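Local structure of SusD homolog (Bacteroides thetaiotaomicron VPI-5482, 3IV0) at residues E108-P113 against R122-A127. The protein is a SusD-family protein of the bacterial outer membrane whose exact ligand is unknown, and it probably binds sugars destined for uptake. Numbering follows the deposited sequence.
Sequences EIDKVP and RFKAEA
The side chain of K124 sets out with CG anti to its carbonyl carbon (chi1 -73°) and then runs fully extended, which carries its amino group across to D110, while I109, whose CG1 lies anti to the backbone N (chi1 -162°), brings CD1 up against F123. The setting is a helical hairpin in the helix-rich SusD fold: helix 93-108 ends, the chain makes a short 3-10 turn at 109-111, and helix 117-142 returns alongside. It illustrates how one long side chain can serve both the apolar and the charged side of such a connection. The aliphatic part of K124 lies obliquely over the branch methyl of I109, with CG2 of I109 3.7 Å from CG of K124 and a tight 3.5 Å from CE of K124. Beyond that methyl, NZ of K124 donates a hydrogen bond to OD1 of D110 at 2.8 Å, the short link of a salt bridge; the two side chains meet at about a right angle, and the oxygen offers its syn lone pair. On the buried side, CD1 of I109 rests 3.8 Å from CB of F123 and approaches the edge of the ring near its plane, and the F123 side chain also touches E19, E23 and L26 of helix 19-39. L106 of helix 93-108 also touches K124, and R120 ties the backbone carbonyls of I109 and V112 to the returning helix. Were K124 shortened to an alanine, D110 would probably lose its charged mate and the CG2 methyl of I109 its cover from this side. A water closes the polar end as a bridge, accepting from NZ of K124 at 3.2 Å and donating to OD2 of D110 at an unusually short 2.5 Å.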
ATOM      1  N   GLU A 108      18.172 -20.748  -7.773  1.00 14.81           N
ATOM      2  CA  GLU A 108      19.503 -20.732  -8.396  1.00 14.57           C
ATOM      3  C   GLU A 108      20.607 -20.141  -7.541  1.00 16.84           C
ATOM      4  O   GLU A 108      21.784 -20.417  -7.799  1.00 17.11           O
ATOM      5  CB  GLU A 108      19.459 -19.983  -9.718  1.00 15.85           C
ATOM      6  CG  GLU A 108      18.485 -20.480 -10.769  1.00 18.46           C
ATOM      7  CD  GLU A 108      18.775 -21.893 -11.240  1.00 22.44           C
ATOM      8  OE1 GLU A 108      19.926 -22.340 -11.092  1.00 23.90           O
ATOM      9  OE2 GLU A 108      17.844 -22.562 -11.712  1.00 28.63           O
ATOM     10  N   ILE A 109      20.295 -19.294  -6.572  1.00 15.29           N
ATOM     11  CA  ILE A 109      21.332 -18.530  -5.873  1.00 14.96           C
ATOM     12  C   ILE A 109      22.360 -19.411  -5.101  1.00 15.46           C
ATOM     13  O   ILE A 109      23.502 -18.988  -4.912  1.00 16.18           O
ATOM     14  CB  ILE A 109      20.727 -17.427  -4.924  1.00 15.07           C
ATOM     15  CG1 ILE A 109      21.808 -16.394  -4.571  1.00 14.99           C
ATOM     16  CG2 ILE A 109      20.066 -18.039  -3.664  1.00 14.96           C
ATOM     17  CD1 ILE A 109      21.197 -15.109  -3.967  1.00 14.74           C
ATOM     18  N   ASP A 110      21.958 -20.598  -4.667  1.00 17.12           N
ATOM     19  CA  ASP A 110      22.893 -21.511  -3.970  1.00 17.72           C
ATOM     20  C   ASP A 110      24.025 -21.957  -4.889  1.00 19.84           C
ATOM     21  O   ASP A 110      25.073 -22.409  -4.399  1.00 20.93           O
ATOM     22  CB  ASP A 110      22.166 -22.759  -3.442  1.00 19.69           C
ATOM     23  CG  ASP A 110      21.331 -22.486  -2.220  1.00 22.82           C
ATOM     24  OD1 ASP A 110      21.625 -21.508  -1.533  1.00 23.09           O
ATOM     25  OD2 ASP A 110      20.384 -23.270  -1.934  1.00 28.63           O
ATOM     26  N   LYS A 111      23.836 -21.809  -6.191  1.00 17.99           N
ATOM     27  CA  LYS A 111      24.890 -22.135  -7.165  1.00 18.93           C
ATOM     28  C   LYS A 111      26.012 -21.118  -7.273  1.00 19.69           C
ATOM     29  O   LYS A 111      27.080 -21.432  -7.808  1.00 21.11           O
ATOM     30  CB  LYS A 111      24.270 -22.382  -8.532  1.00 17.65           C
ATOM     31  CG  LYS A 111      23.337 -23.570  -8.531  1.00 19.43           C
ATOM     32  CD  LYS A 111      22.698 -23.760  -9.894  1.00 23.16           C
ATOM     33  CE  LYS A 111      21.667 -24.897  -9.886  1.00 26.58           C
ATOM     34  NZ  LYS A 111      20.895 -24.929 -11.159  1.00 30.87           N
ATOM     35  N   VAL A 112      25.812 -19.900  -6.796  1.00 18.27           N
ATOM     36  CA  VAL A 112      26.835 -18.856  -6.880  1.00 18.33           C
ATOM     37  C   VAL A 112      28.062 -19.236  -6.036  1.00 19.97           C
ATOM     38  O   VAL A 112      27.985 -19.427  -4.815  1.00 20.48           O
ATOM     39  CB  VAL A 112      26.300 -17.509  -6.396  1.00 18.42           C
ATOM     40  CG1 VAL A 112      27.406 -16.477  -6.464  1.00 20.08           C
ATOM     41  CG2 VAL A 112      25.118 -17.081  -7.258  1.00 18.79           C
ATOM     42  N   PRO A 113      29.215 -19.402  -6.707  1.00 24.36           N
ATOM     43  CA  PRO A 113      30.405 -19.905  -6.027  1.00 26.49           C
ATOM     44  C   PRO A 113      31.015 -18.962  -4.999  1.00 28.38           C
ATOM     45  O   PRO A 113      31.391 -17.845  -5.312  1.00 30.68           O
ATOM     46  CB  PRO A 113      31.376 -20.200  -7.182  1.00 27.50           C
ATOM     47  CG  PRO A 113      30.944 -19.365  -8.295  1.00 27.27           C
ATOM     48  CD  PRO A 113      29.436 -19.174  -8.138  1.00 24.86           C
ATOM     49  N   ARG A 122      20.405 -13.136   3.066  1.00 11.83           N
ATOM     50  CA  ARG A 122      19.648 -11.895   2.976  1.00 12.07           C
ATOM     51  C   ARG A 122      18.923 -11.798   1.648  1.00 12.77           C
ATOM     52  O   ARG A 122      17.739 -11.429   1.621  1.00 12.33           O
ATOM     53  CB  ARG A 122      20.587 -10.712   3.150  1.00 12.58           C
ATOM     54  CG  ARG A 122      19.879  -9.361   3.039  1.00 13.01           C
ATOM     55  CD  ARG A 122      20.761  -8.206   3.395  1.00 15.76           C
ATOM     56  NE  ARG A 122      21.196  -8.358   4.759  1.00 16.74           N
ATOM     57  CZ  ARG A 122      22.134  -7.650   5.353  1.00 25.12           C
ATOM     58  NH1 ARG A 122      22.756  -6.687   4.690  1.00 24.00           N
ATOM     59  NH2 ARG A 122      22.452  -7.923   6.614  1.00 23.50           N
ATOM     60  N   PHE A 123      19.560 -12.115   0.537  1.00 12.52           N
ATOM     61  CA  PHE A 123      18.940 -11.968  -0.766  1.00 12.50           C
ATOM     62  C   PHE A 123      17.780 -12.946  -0.894  1.00 13.68           C
ATOM     63  O   PHE A 123      16.754 -12.644  -1.514  1.00 12.52           O
ATOM     64  CB  PHE A 123      19.970 -12.135  -1.895  1.00 13.84           C
ATOM     65  CG  PHE A 123      21.078 -11.087  -1.908  1.00 12.81           C
ATOM     66  CD1 PHE A 123      21.033  -9.953  -1.133  1.00 15.04           C
ATOM     67  CD2 PHE A 123      22.159 -11.256  -2.773  1.00 14.80           C
ATOM     68  CE1 PHE A 123      22.068  -9.018  -1.183  1.00 15.14           C
ATOM     69  CE2 PHE A 123      23.197 -10.324  -2.821  1.00 16.58           C
ATOM     70  CZ  PHE A 123      23.157  -9.226  -2.044  1.00 16.25           C
ATOM     71  N   LYS A 124      17.932 -14.133  -0.321  1.00 11.14           N
ATOM     72  CA  LYS A 124      16.843 -15.086  -0.313  1.00 12.37           C
ATOM     73  C   LYS A 124      15.691 -14.487   0.478  1.00 11.67           C
ATOM     74  O   LYS A 124      14.529 -14.573   0.042  1.00 11.47           O
ATOM     75  CB  LYS A 124      17.261 -16.413   0.314  1.00 12.28           C
ATOM     76  CG  LYS A 124      18.189 -17.265  -0.551  1.00 15.34           C
ATOM     77  CD  LYS A 124      18.566 -18.552   0.226  1.00 17.11           C
ATOM     78  CE  LYS A 124      19.507 -19.443  -0.520  1.00 18.68           C
ATOM     79  NZ  LYS A 124      20.006 -20.492   0.450  1.00 21.67           N
ATOM     80  N   ALA A 125      15.959 -13.952   1.667  1.00 11.57           N
ATOM     81  CA  ALA A 125      14.899 -13.357   2.506  1.00 12.13           C
ATOM     82  C   ALA A 125      14.197 -12.220   1.783  1.00 11.27           C
ATOM     83  O   ALA A 125      12.944 -12.123   1.820  1.00 10.46           O
ATOM     84  CB  ALA A 125      15.468 -12.864   3.799  1.00 13.44           C
ATOM     85  N   GLU A 126      14.946 -11.364   1.104  1.00 10.63           N
ATOM     86  CA  GLU A 126      14.355 -10.297   0.345  1.00 10.83           C
ATOM     87  C   GLU A 126      13.504 -10.781  -0.807  1.00 10.83           C
ATOM     88  O   GLU A 126      12.407 -10.242  -1.067  1.00 10.69           O
ATOM     89  CB  GLU A 126      15.446  -9.359  -0.191  1.00 10.77           C
ATOM     90  CG  GLU A 126      16.178  -8.582   0.842  1.00 12.63           C
ATOM     91  CD  GLU A 126      17.120  -7.602   0.217  1.00 12.82           C
ATOM     92  OE1 GLU A 126      16.649  -6.691  -0.475  1.00 13.16           O
ATOM     93  OE2 GLU A 126      18.349  -7.736   0.370  1.00 14.11           O
ATOM     94  N   ALA A 127      13.938 -11.837  -1.481  1.00 10.93           N
ATOM     95  CA  ALA A 127      13.173 -12.396  -2.568  1.00 11.31           C
ATOM     96  C   ALA A 127      11.875 -13.018  -2.048  1.00 10.04           C
ATOM     97  O   ALA A 127      10.823 -12.868  -2.696  1.00 11.38           O
ATOM     98  CB  ALA A 127      14.018 -13.467  -3.327  1.00 12.01           C
TER
HETATM   99  O   HOH W   1      18.158 -22.772  -0.800  1.00 29.20           O